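Local coordinates for protein beta-Ala-His dipeptidase (Homo sapiens, PDB 3DLJ) that catalyses the zinc-dependent hydrolysis of Xaa-His dipeptides, with its highest activity toward carnosine and anserine, at residues Glu33-Glu38 / Asp143-Val148; Arg139-Asn144 / Glu460-Trp465; Gly272-Val277 / Arg321-Ser326; Arg222-Phe227 / Ser352-Pro357; Glu331-Glu336 / Gly345-Lys350. One frame throughout, in Å; residues are numbered along the deposited sequence.

From the N terminus, contact 1 closes first, joining helix 24-35 to the start of helix 141-160 across 104 intervening residues. Contact 2 opens on that same part of the chain, shares D143 and N144 with contact 1, and does not close until 460-465, so nearly all of the remaining chain lies inside its loop. Nested there is contact 4, which pairs strand 216-232 with strand 346-355; inside it follow contact 3, which sets the loop 272-277 against the approach to strand 324-331, and then contact 5, which joins the end of that strand to strand 346-355. Contacts 3, 4 and 5 all reach one sheet, while contacts 1 and 2 gather at the two zinc ions.

Contact 1 (Glu33-Glu38 / Asp143-Val148); sequences EWVAIE and DNKGPV. With ZN (zinc ion), chain D; ZN (zinc ion), chain C.
K145 and V148, near the start of helix 141-160, both lean on W34 of helix 24-35, the lysine with its charged tip and the valine with a methyl. Taken from its beginning, the later segment starts at the metal site: D143 bridges the two zinc ions, its OD1 2.0 Å from one, shared with H110 and D206, and its OD2 2.2 Å from the other, shared with E178 and H456. A cis peptide leads on to N144, whose ND2 is bonded to S205 O. K145 then reaches across to the other helix, its chain extended beyond CG (chi2 162°). Its NZ donates to W34 O at 3.0 Å from 35° above the carbonyl plane, while I37 N meets the same oxygen from the opposite face. NZ is hydrogen-bonded to S39 OG as well; I37 O lies 2.9 Å from K145 NZ. A water accepts from K145 NZ at 2.8 Å and donates to V35 O. V148 closes the segment with CG1 at the edge of the indole, 4.3 Å from W34 CZ3. A methionine in place of K145 would probably leave W34 O without its second donor and the bridging water without the ammonium it accepts from. The contact thus buries a cation beside the carbonyl of W34, with S39 and a water as further partners, near the C-terminal part of a helix, where the helix dipole would probably favour it.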
# COMPACT_ATOMS: atom_id res chain seq x y z
N GLU A 33 1.59 -8.91 -19.46
CA GLU A 33 1.70 -7.74 -20.34
C GLU A 33 1.62 -6.43 -19.58
O GLU A 33 2.32 -5.49 -19.91
CB GLU A 33 0.64 -7.76 -21.42
CG GLU A 33 0.84 -8.84 -22.47
CD GLU A 33 -0.41 -9.10 -23.30
OE1 GLU A 33 -0.39 -10.08 -24.07
OE2 GLU A 33 -1.41 -8.34 -23.19
N TRP A 34 0.76 -6.34 -18.56
CA TRP A 34 0.69 -5.09 -17.78
C TRP A 34 1.94 -4.88 -16.90
O TRP A 34 2.41 -3.78 -16.77
CB TRP A 34 -0.61 -4.98 -16.96
CG TRP A 34 -1.83 -4.60 -17.77
CD1 TRP A 34 -2.06 -4.87 -19.09
CD2 TRP A 34 -3.01 -3.93 -17.29
NE1 TRP A 34 -3.29 -4.39 -19.46
CE2 TRP A 34 -3.90 -3.81 -18.38
CE3 TRP A 34 -3.40 -3.43 -16.03
CZ2 TRP A 34 -5.15 -3.20 -18.27
CZ3 TRP A 34 -4.65 -2.81 -15.92
CH2 TRP A 34 -5.51 -2.70 -17.04
N VAL A 35 2.45 -5.96 -16.32
CA VAL A 35 3.66 -5.96 -15.50
C VAL A 35 4.93 -5.55 -16.29
O VAL A 35 5.83 -4.90 -15.75
CB VAL A 35 3.86 -7.37 -14.80
CG1 VAL A 35 5.33 -7.60 -14.39
CG2 VAL A 35 2.91 -7.51 -13.58
N ALA A 36 4.98 -5.93 -17.57
CA ALA A 36 6.09 -5.60 -18.46
C ALA A 36 6.16 -4.10 -18.83
O ALA A 36 7.18 -3.63 -19.33
CB ALA A 36 6.02 -6.47 -19.71
N ILE A 37 5.09 -3.36 -18.57
CA ILE A 37 5.10 -1.91 -18.72
C ILE A 37 5.71 -1.33 -17.43
O ILE A 37 5.12 -1.41 -16.37
CB ILE A 37 3.70 -1.33 -18.99
CG1 ILE A 37 3.07 -2.04 -20.22
CG2 ILE A 37 3.79 0.20 -19.21
CD1 ILE A 37 1.63 -1.70 -20.50
N GLU A 38 6.90 -0.76 -17.54
CA GLU A 38 7.67 -0.37 -16.37
C GLU A 38 7.20 0.97 -15.80
O GLU A 38 7.91 1.98 -15.87
CB GLU A 38 9.15 -0.39 -16.72
CG GLU A 38 9.53 -1.78 -17.22
CD GLU A 38 11.02 -1.97 -17.45
OE1 GLU A 38 11.81 -1.15 -16.93
OE2 GLU A 38 11.39 -2.96 -18.12
N ASP A 143 0.76 -5.49 -6.05
CA ASP A 143 0.68 -4.04 -5.75
C ASP A 143 0.98 -3.14 -6.99
O ASP A 143 2.12 -2.71 -7.17
CB ASP A 143 1.68 -3.75 -4.62
CG ASP A 143 1.56 -2.33 -4.05
OD1 ASP A 143 0.58 -1.61 -4.34
OD2 ASP A 143 2.48 -1.96 -3.28
N ASN A 144 -0.00 -2.81 -7.83
CA ASN A 144 -1.42 -3.17 -7.68
C ASN A 144 -2.09 -3.66 -8.98
O ASN A 144 -3.29 -3.51 -9.15
CB ASN A 144 -2.16 -1.94 -7.15
CG ASN A 144 -3.53 -2.26 -6.59
OD1 ASN A 144 -4.49 -1.52 -6.81
ND2 ASN A 144 -3.64 -3.37 -5.85
N LYS A 145 -1.33 -4.25 -9.91
CA LYS A 145 -1.85 -4.61 -11.25
C LYS A 145 -2.71 -5.88 -11.19
O LYS A 145 -3.77 -5.95 -11.84
CB LYS A 145 -0.71 -4.74 -12.27
CG LYS A 145 -0.08 -3.37 -12.64
CD LYS A 145 1.31 -3.48 -13.28
CE LYS A 145 1.76 -2.11 -13.76
NZ LYS A 145 3.13 -2.13 -14.38
N GLY A 146 -2.29 -6.86 -10.39
CA GLY A 146 -3.08 -8.08 -10.15
C GLY A 146 -4.52 -7.81 -9.71
O GLY A 146 -5.46 -8.25 -10.38
N PRO A 147 -4.72 -7.13 -8.56
CA PRO A 147 -6.08 -6.82 -8.13
C PRO A 147 -6.87 -5.84 -9.02
O PRO A 147 -8.09 -5.95 -9.11
CB PRO A 147 -5.88 -6.28 -6.69
CG PRO A 147 -4.57 -6.78 -6.26
CD PRO A 147 -3.73 -6.73 -7.54
N VAL A 148 -6.21 -4.90 -9.67
CA VAL A 148 -6.93 -4.07 -10.65
C VAL A 148 -7.46 -4.93 -11.80
O VAL A 148 -8.62 -4.78 -12.22
CB VAL A 148 -6.10 -2.88 -11.20
CG1 VAL A 148 -6.84 -2.16 -12.33
CG2 VAL A 148 -5.78 -1.90 -10.10
ZN ZN D . -0.68 -0.18 -3.91
ZN ZN C . 2.62 0.17 -2.91
O HOH W 1 5.18 -3.75 -13.34

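Contact 2 (Arg139-Asn144 / Glu460-Trp465); sequences RGATDN and EKINRW. With ZN (zinc ion), chain D; ZN (zinc ion), chain C.
E460 pushes its carboxylate into the turn made by R139-D143, with CG anti to the backbone N (chi1 -177°) and the chain extended beyond it. The charged part of the contact is a salt bridge: R139 NH2 donates at 2.9 Å to the anti lone pair of E460 OE1, with the oxygen in the guanidinium plane. R139 is itself held by Q114 O and P115 O, which take its NE and NH1. Backbone N-H groups supply the other hydrogen bonds to the carboxylate. G140 N comes to E460 OE1 from above the carboxylate plane in a nearly straight bond (171°, 3.0 Å), and E460 OE2 accepts from T142 N at 3.0 Å and from D143 N at 3.0 Å, the latter nearly along its C-O axis. Each carboxylate oxygen is therefore gripped twice. Apolar packing continues down the strand, where I462 CG2 lies 4.0 Å from A141 CB. T142 CB packs against a carbonyl, 3.5 Å from K461 O, while T142 OG1 turns instead to D453. By bonding the backbone N of D143, E460 acts as a second-shell residue behind the bridging carboxylate of the dinuclear zinc site that marks M20 metallopeptidases.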
# COMPACT_ATOMS: atom_id res chain seq x y z
N ARG A 139 7.18 -7.27 -10.45
CA ARG A 139 6.84 -6.01 -9.80
C ARG A 139 5.43 -5.53 -10.20
O ARG A 139 5.12 -5.39 -11.39
CB ARG A 139 7.92 -4.94 -10.10
CG ARG A 139 7.51 -3.53 -9.72
CD ARG A 139 7.27 -3.39 -8.17
NE ARG A 139 8.53 -3.19 -7.46
CZ ARG A 139 9.01 -3.96 -6.48
NH1 ARG A 139 10.18 -3.65 -5.95
NH2 ARG A 139 8.33 -5.02 -6.01
N GLY A 140 4.59 -5.26 -9.20
CA GLY A 140 3.19 -4.87 -9.44
C GLY A 140 2.21 -6.03 -9.50
O GLY A 140 1.02 -5.80 -9.74
N ALA A 141 2.68 -7.26 -9.32
CA ALA A 141 1.79 -8.45 -9.39
C ALA A 141 0.67 -8.38 -8.37
O ALA A 141 -0.48 -8.62 -8.71
CB ALA A 141 2.59 -9.76 -9.23
N THR A 142 1.02 -8.08 -7.12
CA THR A 142 0.04 -7.85 -6.05
C THR A 142 -0.25 -6.33 -5.85
O THR A 142 -1.38 -5.94 -5.56
CB THR A 142 0.48 -8.51 -4.70
OG1 THR A 142 -0.67 -8.98 -3.99
CG2 THR A 142 1.23 -7.52 -3.81
N ASP A 143 0.76 -5.49 -6.05
CA ASP A 143 0.68 -4.04 -5.75
C ASP A 143 0.98 -3.14 -6.99
O ASP A 143 2.12 -2.71 -7.17
CB ASP A 143 1.68 -3.75 -4.62
CG ASP A 143 1.56 -2.33 -4.05
OD1 ASP A 143 0.58 -1.61 -4.34
OD2 ASP A 143 2.48 -1.96 -3.28
N ASN A 144 -0.00 -2.81 -7.83
CA ASN A 144 -1.42 -3.17 -7.68
C ASN A 144 -2.09 -3.66 -8.98
O ASN A 144 -3.29 -3.51 -9.15
CB ASN A 144 -2.16 -1.94 -7.15
CG ASN A 144 -3.53 -2.26 -6.59
OD1 ASN A 144 -4.49 -1.52 -6.81
ND2 ASN A 144 -3.64 -3.37 -5.85
N GLU A 460 8.51 -9.89 -5.37
CA GLU A 460 7.06 -9.71 -5.30
C GLU A 460 6.33 -10.71 -6.20
O GLU A 460 6.78 -10.99 -7.30
CB GLU A 460 6.68 -8.29 -5.76
CG GLU A 460 5.19 -8.02 -5.63
CD GLU A 460 4.74 -6.69 -6.14
OE1 GLU A 460 5.59 -5.78 -6.38
OE2 GLU A 460 3.51 -6.54 -6.27
N LYS A 461 5.20 -11.22 -5.74
CA LYS A 461 4.36 -12.13 -6.52
C LYS A 461 2.90 -11.89 -6.13
O LYS A 461 2.62 -11.26 -5.10
CB LYS A 461 4.71 -13.60 -6.21
CG LYS A 461 4.61 -13.88 -4.71
CD LYS A 461 4.22 -15.26 -4.38
CE LYS A 461 4.09 -15.48 -2.87
NZ LYS A 461 2.68 -15.35 -2.42
N ILE A 462 1.99 -12.41 -6.95
CA ILE A 462 0.67 -12.75 -6.52
C ILE A 462 0.49 -14.23 -6.84
O ILE A 462 0.98 -14.69 -7.89
CB ILE A 462 -0.44 -11.85 -7.15
CG1 ILE A 462 -1.78 -12.04 -6.39
CG2 ILE A 462 -0.58 -12.09 -8.70
CD1 ILE A 462 -2.87 -11.12 -6.81
N ASN A 463 -0.17 -14.98 -5.95
CA ASN A 463 -0.53 -16.36 -6.28
C ASN A 463 -1.59 -16.43 -7.38
O ASN A 463 -2.55 -15.67 -7.37
CB ASN A 463 -1.04 -17.13 -5.04
CG ASN A 463 -0.02 -17.15 -3.91
OD1 ASN A 463 1.17 -16.97 -4.14
ND2 ASN A 463 -0.49 -17.39 -2.70
N ARG A 464 -1.42 -17.35 -8.34
CA ARG A 464 -2.43 -17.57 -9.38
C ARG A 464 -3.82 -17.82 -8.76
O ARG A 464 -4.83 -17.29 -9.24
CB ARG A 464 -2.05 -18.74 -10.30
CG ARG A 464 -3.11 -19.08 -11.33
CD ARG A 464 -2.86 -20.40 -12.07
NE ARG A 464 -1.93 -20.22 -13.18
CZ ARG A 464 -2.27 -19.97 -14.44
NH1 ARG A 464 -1.32 -19.83 -15.34
NH2 ARG A 464 -3.55 -19.85 -14.81
N TRP A 465 -3.86 -18.60 -7.69
CA TRP A 465 -5.12 -18.92 -7.03
C TRP A 465 -5.81 -17.68 -6.48
O TRP A 465 -7.02 -17.51 -6.67
CB TRP A 465 -4.87 -19.93 -5.92
CG TRP A 465 -6.09 -20.45 -5.23
CD1 TRP A 465 -6.91 -21.47 -5.65
CD2 TRP A 465 -6.58 -20.03 -3.95
NE1 TRP A 465 -7.91 -21.68 -4.72
CE2 TRP A 465 -7.73 -20.82 -3.67
CE3 TRP A 465 -6.18 -19.05 -3.03
CZ2 TRP A 465 -8.48 -20.66 -2.49
CZ3 TRP A 465 -6.93 -18.89 -1.85
CH2 TRP A 465 -8.06 -19.70 -1.59
ZN ZN D . -0.68 -0.18 -3.91
ZN ZN C . 2.62 0.17 -2.91

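Contact 3 (Gly272-Val277 / Arg321-Ser326); sequences GIYDEV and RYPSLS
P323 is the bump here, and the hollow that takes it is formed by I273, Y274 and V277, which sit on two overlapping type I turns. P323 CG lies 3.6 Å from Y274 CE2 and 4.4 Å from I273 CG2. V277 and the proline meet tip to tip, V277 CG2 against P323 CD at 3.9 Å. The other valine branch, CG1, anti to the backbone N (chi1 -176°), packs against the R321 guanidinium, 3.7 Å from R321 NH1. R321 folds back on itself to get there, its guanidinium held by E284 and V278 O. An alanine in place of V277 would probably open a gap against P323 CD and leave the R321 guanidinium less closely packed. Beyond the ring, one water joins the two segments: it lies 2.6 Å from Y274 OH and donates to P323 O at 2.9 Å. The loop is thus seated on the residues that lead into strand 324-331 by apolar shape, with the tyrosine hydroxyl, also bonded to I268 N, adding a polar link.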
# COMPACT_ATOMS: atom_id res chain seq x y z
N GLY A 272 6.70 10.70 25.57
CA GLY A 272 5.36 11.10 25.17
C GLY A 272 4.65 10.18 24.18
O GLY A 272 3.45 10.21 24.07
N ILE A 273 5.39 9.35 23.46
CA ILE A 273 4.81 8.54 22.37
C ILE A 273 3.62 7.62 22.75
O ILE A 273 2.76 7.35 21.91
CB ILE A 273 5.91 7.79 21.55
CG1 ILE A 273 6.52 8.73 20.51
CG2 ILE A 273 5.32 6.63 20.75
CD1 ILE A 273 5.71 8.86 19.22
N TYR A 274 3.56 7.16 24.00
CA TYR A 274 2.49 6.24 24.41
C TYR A 274 1.35 6.92 25.16
O TYR A 274 0.34 6.30 25.46
CB TYR A 274 3.05 5.06 25.23
CG TYR A 274 3.95 4.17 24.41
CD1 TYR A 274 5.33 4.31 24.48
CD2 TYR A 274 3.42 3.23 23.54
CE1 TYR A 274 6.18 3.52 23.69
CE2 TYR A 274 4.25 2.42 22.75
CZ TYR A 274 5.64 2.57 22.85
OH TYR A 274 6.48 1.80 22.08
N ASP A 275 1.52 8.20 25.43
CA ASP A 275 0.56 8.97 26.19
C ASP A 275 -0.88 8.80 25.75
O ASP A 275 -1.77 8.61 26.59
CB ASP A 275 0.93 10.45 26.15
CG ASP A 275 2.16 10.76 26.98
OD1 ASP A 275 2.69 9.87 27.69
OD2 ASP A 275 2.56 11.93 26.91
N GLU A 276 -1.10 8.85 24.44
CA GLU A 276 -2.44 8.90 23.87
C GLU A 276 -2.92 7.62 23.17
O GLU A 276 -4.00 7.62 22.57
CB GLU A 276 -2.59 10.13 22.95
CG GLU A 276 -2.39 11.48 23.68
CD GLU A 276 -2.90 12.66 22.86
OE1 GLU A 276 -4.14 12.94 22.94
OE2 GLU A 276 -2.08 13.30 22.15
N VAL A 277 -2.14 6.54 23.24
CA VAL A 277 -2.59 5.23 22.71
C VAL A 277 -3.81 4.77 23.50
O VAL A 277 -3.78 4.82 24.73
CB VAL A 277 -1.47 4.13 22.76
CG1 VAL A 277 -1.96 2.82 22.11
CG2 VAL A 277 -0.16 4.62 22.11
N ARG A 321 -2.58 -2.12 16.53
CA ARG A 321 -3.11 -1.19 17.54
C ARG A 321 -2.07 -0.63 18.52
O ARG A 321 -2.40 0.14 19.42
CB ARG A 321 -4.33 -1.82 18.25
CG ARG A 321 -4.05 -3.05 19.12
CD ARG A 321 -3.63 -2.64 20.55
NE ARG A 321 -4.70 -1.96 21.29
CZ ARG A 321 -4.51 -1.02 22.22
NH1 ARG A 321 -3.29 -0.62 22.55
NH2 ARG A 321 -5.55 -0.47 22.84
N TYR A 322 -0.81 -1.03 18.32
CA TYR A 322 0.31 -0.37 18.99
C TYR A 322 1.17 0.37 17.95
O TYR A 322 1.28 -0.07 16.81
CB TYR A 322 1.15 -1.37 19.77
CG TYR A 322 0.50 -1.93 21.03
CD1 TYR A 322 0.16 -3.28 21.11
CD2 TYR A 322 0.27 -1.13 22.15
CE1 TYR A 322 -0.40 -3.82 22.24
CE2 TYR A 322 -0.29 -1.67 23.29
CZ TYR A 322 -0.63 -3.02 23.33
OH TYR A 322 -1.19 -3.58 24.46
N PRO A 323 1.78 1.51 18.34
CA PRO A 323 2.67 2.19 17.40
C PRO A 323 3.95 1.38 17.19
O PRO A 323 4.29 0.52 18.00
CB PRO A 323 2.96 3.52 18.12
CG PRO A 323 2.80 3.22 19.54
CD PRO A 323 1.70 2.21 19.63
N SER A 324 4.66 1.62 16.10
CA SER A 324 5.88 0.90 15.83
C SER A 324 6.86 1.87 15.18
O SER A 324 6.44 2.83 14.51
CB SER A 324 5.61 -0.30 14.93
OG SER A 324 5.33 0.10 13.60
N LEU A 325 8.16 1.63 15.39
CA LEU A 325 9.18 2.48 14.81
C LEU A 325 10.16 1.65 13.97
O LEU A 325 10.69 0.65 14.46
CB LEU A 325 9.90 3.29 15.90
CG LEU A 325 10.89 4.38 15.43
CD1 LEU A 325 11.07 5.38 16.52
CD2 LEU A 325 12.27 3.82 14.98
N SER A 326 10.37 2.06 12.72
CA SER A 326 11.30 1.39 11.81
C SER A 326 12.32 2.35 11.22
O SER A 326 11.96 3.41 10.72
CB SER A 326 10.54 0.72 10.66
OG SER A 326 9.70 -0.28 11.16
O HOH W 2 5.28 -0.06 20.66

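Contact 4 (Arg222-Phe227 / Ser352-Pro357); sequences RGNSYF and SIRLVP
R354 lies across R222 and N224 where strands 216-232 and 346-355 run antiparallel, in the sheet of what is, as in other M20 enzymes, probably the lid or dimerisation domain. The axes of 223-227 and 352-355 approach to 4.1 Å. From CB outward, R354 first lays CB over one face of the R222 guanidinium, 3.4 Å from R222 NE, and its CG follows, 3.9 Å from R222 NH2. The chain bends at chi2 (-79°), and R354 CD passes 3.6 Å from G223 O. At the tip the guanidinium lies nearly flat against the amide of N224, the planes 15° apart, with N224 ND2 3.2 Å above the centre. N224 ND2 and R354 NH2 are both donors, so the groups stack without a hydrogen bond between these two nitrogens. R354 NH2 also makes a weak hydrogen bond to T428 OG1. The R354 side chain comes within about 7 Å of that of the zinc ligand H456. R222 points its polar end elsewhere, to G426 O and Y322 O. On the other face of the sheet, S225, I353 and L355 pack toward helix 361-377, and F227 CE1 touches I353 CD1. Hydrogen-bonded pairs G223 with L355 and S225 with I353 set the register. I353 O takes two donors from one residue: S225 N at 2.9 Å and, in its plane on a lone pair, S225 OG at 3.1 Å.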
# COMPACT_ATOMS: atom_id res chain seq x y z
N ARG A 222 -3.20 1.60 10.08
CA ARG A 222 -2.44 2.51 10.92
C ARG A 222 -2.18 3.83 10.19
O ARG A 222 -2.23 3.88 8.97
CB ARG A 222 -1.13 1.87 11.38
CG ARG A 222 -1.32 0.74 12.37
CD ARG A 222 -0.04 0.52 13.17
NE ARG A 222 0.91 -0.25 12.38
CZ ARG A 222 1.92 -0.96 12.86
NH1 ARG A 222 2.18 -1.04 14.18
NH2 ARG A 222 2.65 -1.61 11.99
N GLY A 223 -1.93 4.90 10.94
CA GLY A 223 -1.36 6.12 10.40
C GLY A 223 0.14 5.98 10.21
O GLY A 223 0.71 4.88 10.39
N ASN A 224 0.79 7.07 9.81
CA ASN A 224 2.24 7.09 9.68
C ASN A 224 2.86 8.46 9.88
O ASN A 224 2.24 9.48 9.62
CB ASN A 224 2.72 6.46 8.35
CG ASN A 224 4.15 5.88 8.46
OD1 ASN A 224 4.73 5.86 9.55
ND2 ASN A 224 4.70 5.42 7.36
N SER A 225 4.10 8.48 10.35
CA SER A 225 4.87 9.70 10.36
C SER A 225 6.30 9.38 9.89
O SER A 225 7.01 8.58 10.50
CB SER A 225 4.82 10.36 11.74
OG SER A 225 5.19 9.43 12.74
N TYR A 226 6.69 9.97 8.77
CA TYR A 226 7.98 9.74 8.18
C TYR A 226 8.93 10.89 8.53
O TYR A 226 8.63 12.05 8.28
CB TYR A 226 7.83 9.57 6.65
CG TYR A 226 8.93 8.70 6.06
CD1 TYR A 226 8.72 7.33 5.84
CD2 TYR A 226 10.19 9.24 5.76
CE1 TYR A 226 9.73 6.53 5.30
CE2 TYR A 226 11.20 8.46 5.24
CZ TYR A 226 10.97 7.11 5.02
OH TYR A 226 11.99 6.39 4.48
N PHE A 227 10.07 10.55 9.13
CA PHE A 227 11.07 11.53 9.55
C PHE A 227 12.35 11.42 8.73
O PHE A 227 12.78 10.34 8.35
CB PHE A 227 11.37 11.41 11.06
CG PHE A 227 10.22 11.80 11.94
CD1 PHE A 227 9.24 10.87 12.30
CD2 PHE A 227 10.10 13.10 12.42
CE1 PHE A 227 8.17 11.24 13.09
CE2 PHE A 227 9.02 13.47 13.22
CZ PHE A 227 8.05 12.53 13.55
N SER A 352 10.30 5.99 10.43
CA SER A 352 8.90 6.35 10.55
C SER A 352 8.27 5.66 11.74
O SER A 352 8.75 4.64 12.21
CB SER A 352 8.12 6.04 9.25
OG SER A 352 8.23 4.67 8.89
N ILE A 353 7.20 6.26 12.22
CA ILE A 353 6.42 5.73 13.31
C ILE A 353 4.99 5.53 12.80
O ILE A 353 4.31 6.48 12.38
CB ILE A 353 6.45 6.68 14.54
CG1 ILE A 353 7.90 6.94 14.99
CG2 ILE A 353 5.62 6.12 15.68
CD1 ILE A 353 8.06 8.02 16.07
N ARG A 354 4.53 4.29 12.86
CA ARG A 354 3.16 3.96 12.56
C ARG A 354 2.27 4.41 13.69
O ARG A 354 2.59 4.20 14.87
CB ARG A 354 3.03 2.47 12.29
CG ARG A 354 3.89 2.01 11.11
CD ARG A 354 3.25 2.35 9.75
NE ARG A 354 4.12 1.98 8.62
CZ ARG A 354 3.85 2.21 7.33
NH1 ARG A 354 4.71 1.83 6.39
NH2 ARG A 354 2.71 2.81 6.98
N LEU A 355 1.17 5.06 13.35
CA LEU A 355 0.34 5.68 14.36
C LEU A 355 -0.96 4.92 14.54
O LEU A 355 -1.48 4.34 13.60
CB LEU A 355 0.08 7.14 14.03
CG LEU A 355 1.28 7.99 13.61
CD1 LEU A 355 0.82 9.43 13.33
CD2 LEU A 355 2.33 8.01 14.68
N VAL A 356 -1.46 4.92 15.78
CA VAL A 356 -2.68 4.23 16.14
C VAL A 356 -3.56 5.19 16.98
O VAL A 356 -3.07 6.19 17.50
CB VAL A 356 -2.38 2.92 16.93
CG1 VAL A 356 -1.52 1.98 16.11
CG2 VAL A 356 -1.72 3.22 18.29
N PRO A 357 -4.87 4.91 17.07
CA PRO A 357 -5.72 5.64 18.01
C PRO A 357 -5.17 5.62 19.44
O PRO A 357 -4.74 4.55 19.90
CB PRO A 357 -7.05 4.88 17.94
CG PRO A 357 -7.05 4.19 16.64
CD PRO A 357 -5.63 3.94 16.26

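Contact 5 (Glu331-Glu336 / Gly345-Lys350); sequences EGAFDE and GRVIGK
E331 N gives I348 O a short, nearly straight hydrogen bond, 2.8 Å and 167°, and I348 N returns one of 2.8 Å to E331 O. This antiparallel hydrogen-bonded pair is the end of the pairing between strands 324-331 and 346-355; V347 CA adds a CA-H...O contact to E331 O at 3.2 Å. The side chains close the same junction with charge. E331 runs extended, its CG anti to the backbone N, and K350 is bent at chi2 and again at chi4 (97°), the second turn placing NZ 2.9 Å from E331 OE1, nearly in line with the CD-OE1 bond. I348 CD1 lies beside the bridge, 4.1 Å from E331 OE1. Past E331 the chain turns off at G332, where a side chain would run into R346 O. Here a water takes over, donating to G332 O at 2.7 Å and accepting from R346 N. A333 CB then touches V347 CG1 at 4.1 Å, and both residues also meet M251 of helix 250-258. Main-chain bonds therefore hold the strand end, while the ion pair lies at the protein surface, where solvent would probably weaken it, and the water carries the link beyond the last paired residues.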
# COMPACT_ATOMS: atom_id res chain seq x y z
N GLU A 331 20.80 8.27 3.78
CA GLU A 331 21.16 8.82 2.46
C GLU A 331 22.44 9.70 2.62
O GLU A 331 22.58 10.37 3.63
CB GLU A 331 19.99 9.63 1.90
CG GLU A 331 20.23 10.29 0.49
CD GLU A 331 19.13 11.29 0.11
OE1 GLU A 331 18.01 11.24 0.70
OE2 GLU A 331 19.39 12.15 -0.78
N GLY A 332 23.36 9.63 1.66
CA GLY A 332 24.54 10.52 1.59
C GLY A 332 25.85 9.92 2.03
O GLY A 332 26.88 10.60 1.98
N ALA A 333 25.81 8.67 2.48
CA ALA A 333 26.99 7.91 2.92
C ALA A 333 27.41 6.85 1.89
O ALA A 333 26.90 6.82 0.77
CB ALA A 333 26.73 7.24 4.33
N PHE A 334 28.35 5.99 2.27
CA PHE A 334 28.82 4.94 1.37
C PHE A 334 27.93 3.70 1.46
O PHE A 334 28.00 2.97 2.45
CB PHE A 334 30.27 4.56 1.66
CG PHE A 334 30.76 3.43 0.79
CD1 PHE A 334 30.75 3.56 -0.59
CD2 PHE A 334 31.20 2.24 1.36
CE1 PHE A 334 31.18 2.52 -1.39
CE2 PHE A 334 31.61 1.21 0.56
CZ PHE A 334 31.61 1.34 -0.81
N ASP A 335 27.13 3.46 0.42
CA ASP A 335 26.05 2.47 0.44
C ASP A 335 26.16 1.44 -0.67
O ASP A 335 25.32 0.57 -0.80
CB ASP A 335 24.67 3.18 0.42
CG ASP A 335 24.57 4.27 -0.68
OD1 ASP A 335 24.05 5.37 -0.40
OD2 ASP A 335 25.01 4.05 -1.82
N GLU A 336 27.22 1.53 -1.45
CA GLU A 336 27.46 0.55 -2.51
C GLU A 336 28.33 -0.60 -1.94
O GLU A 336 28.85 -0.48 -0.83
CB GLU A 336 28.09 1.23 -3.75
CG GLU A 336 27.51 2.64 -4.04
CD GLU A 336 28.24 3.81 -3.27
OE1 GLU A 336 29.43 4.08 -3.59
OE2 GLU A 336 27.63 4.47 -2.37
N GLY A 345 30.06 13.97 4.39
CA GLY A 345 29.90 15.33 4.90
C GLY A 345 28.47 15.64 5.31
O GLY A 345 28.23 16.41 6.23
N ARG A 346 27.50 15.03 4.64
CA ARG A 346 26.10 15.33 4.89
C ARG A 346 25.31 14.06 4.70
O ARG A 346 25.32 13.44 3.62
CB ARG A 346 25.61 16.38 3.86
CG ARG A 346 24.44 17.21 4.33
CD ARG A 346 24.03 18.20 3.21
NE ARG A 346 22.95 17.63 2.42
CZ ARG A 346 21.84 18.27 2.10
NH1 ARG A 346 20.88 17.65 1.39
NH2 ARG A 346 21.68 19.54 2.49
N VAL A 347 24.59 13.69 5.75
CA VAL A 347 23.84 12.44 5.76
C VAL A 347 22.42 12.67 6.28
O VAL A 347 22.18 13.59 7.08
CB VAL A 347 24.56 11.39 6.66
CG1 VAL A 347 25.84 10.93 6.00
CG2 VAL A 347 24.88 11.99 8.04
N ILE A 348 21.48 11.85 5.80
CA ILE A 348 20.07 11.95 6.19
C ILE A 348 19.56 10.57 6.63
O ILE A 348 19.49 9.64 5.83
CB ILE A 348 19.14 12.50 5.02
CG1 ILE A 348 19.77 13.70 4.30
CG2 ILE A 348 17.74 12.92 5.55
CD1 ILE A 348 18.90 14.30 3.22
N GLY A 349 19.22 10.46 7.91
CA GLY A 349 18.61 9.25 8.42
C GLY A 349 17.13 9.25 8.10
O GLY A 349 16.49 10.30 8.10
N LYS A 350 16.57 8.07 7.84
CA LYS A 350 15.13 7.92 7.55
C LYS A 350 14.50 6.90 8.46
O LYS A 350 15.01 5.78 8.64
CB LYS A 350 14.91 7.49 6.10
CG LYS A 350 15.79 8.19 5.06
CD LYS A 350 15.19 9.45 4.49
CE LYS A 350 16.21 10.12 3.58
NZ LYS A 350 16.00 9.78 2.14
O HOH W 3 27.85 13.12 2.09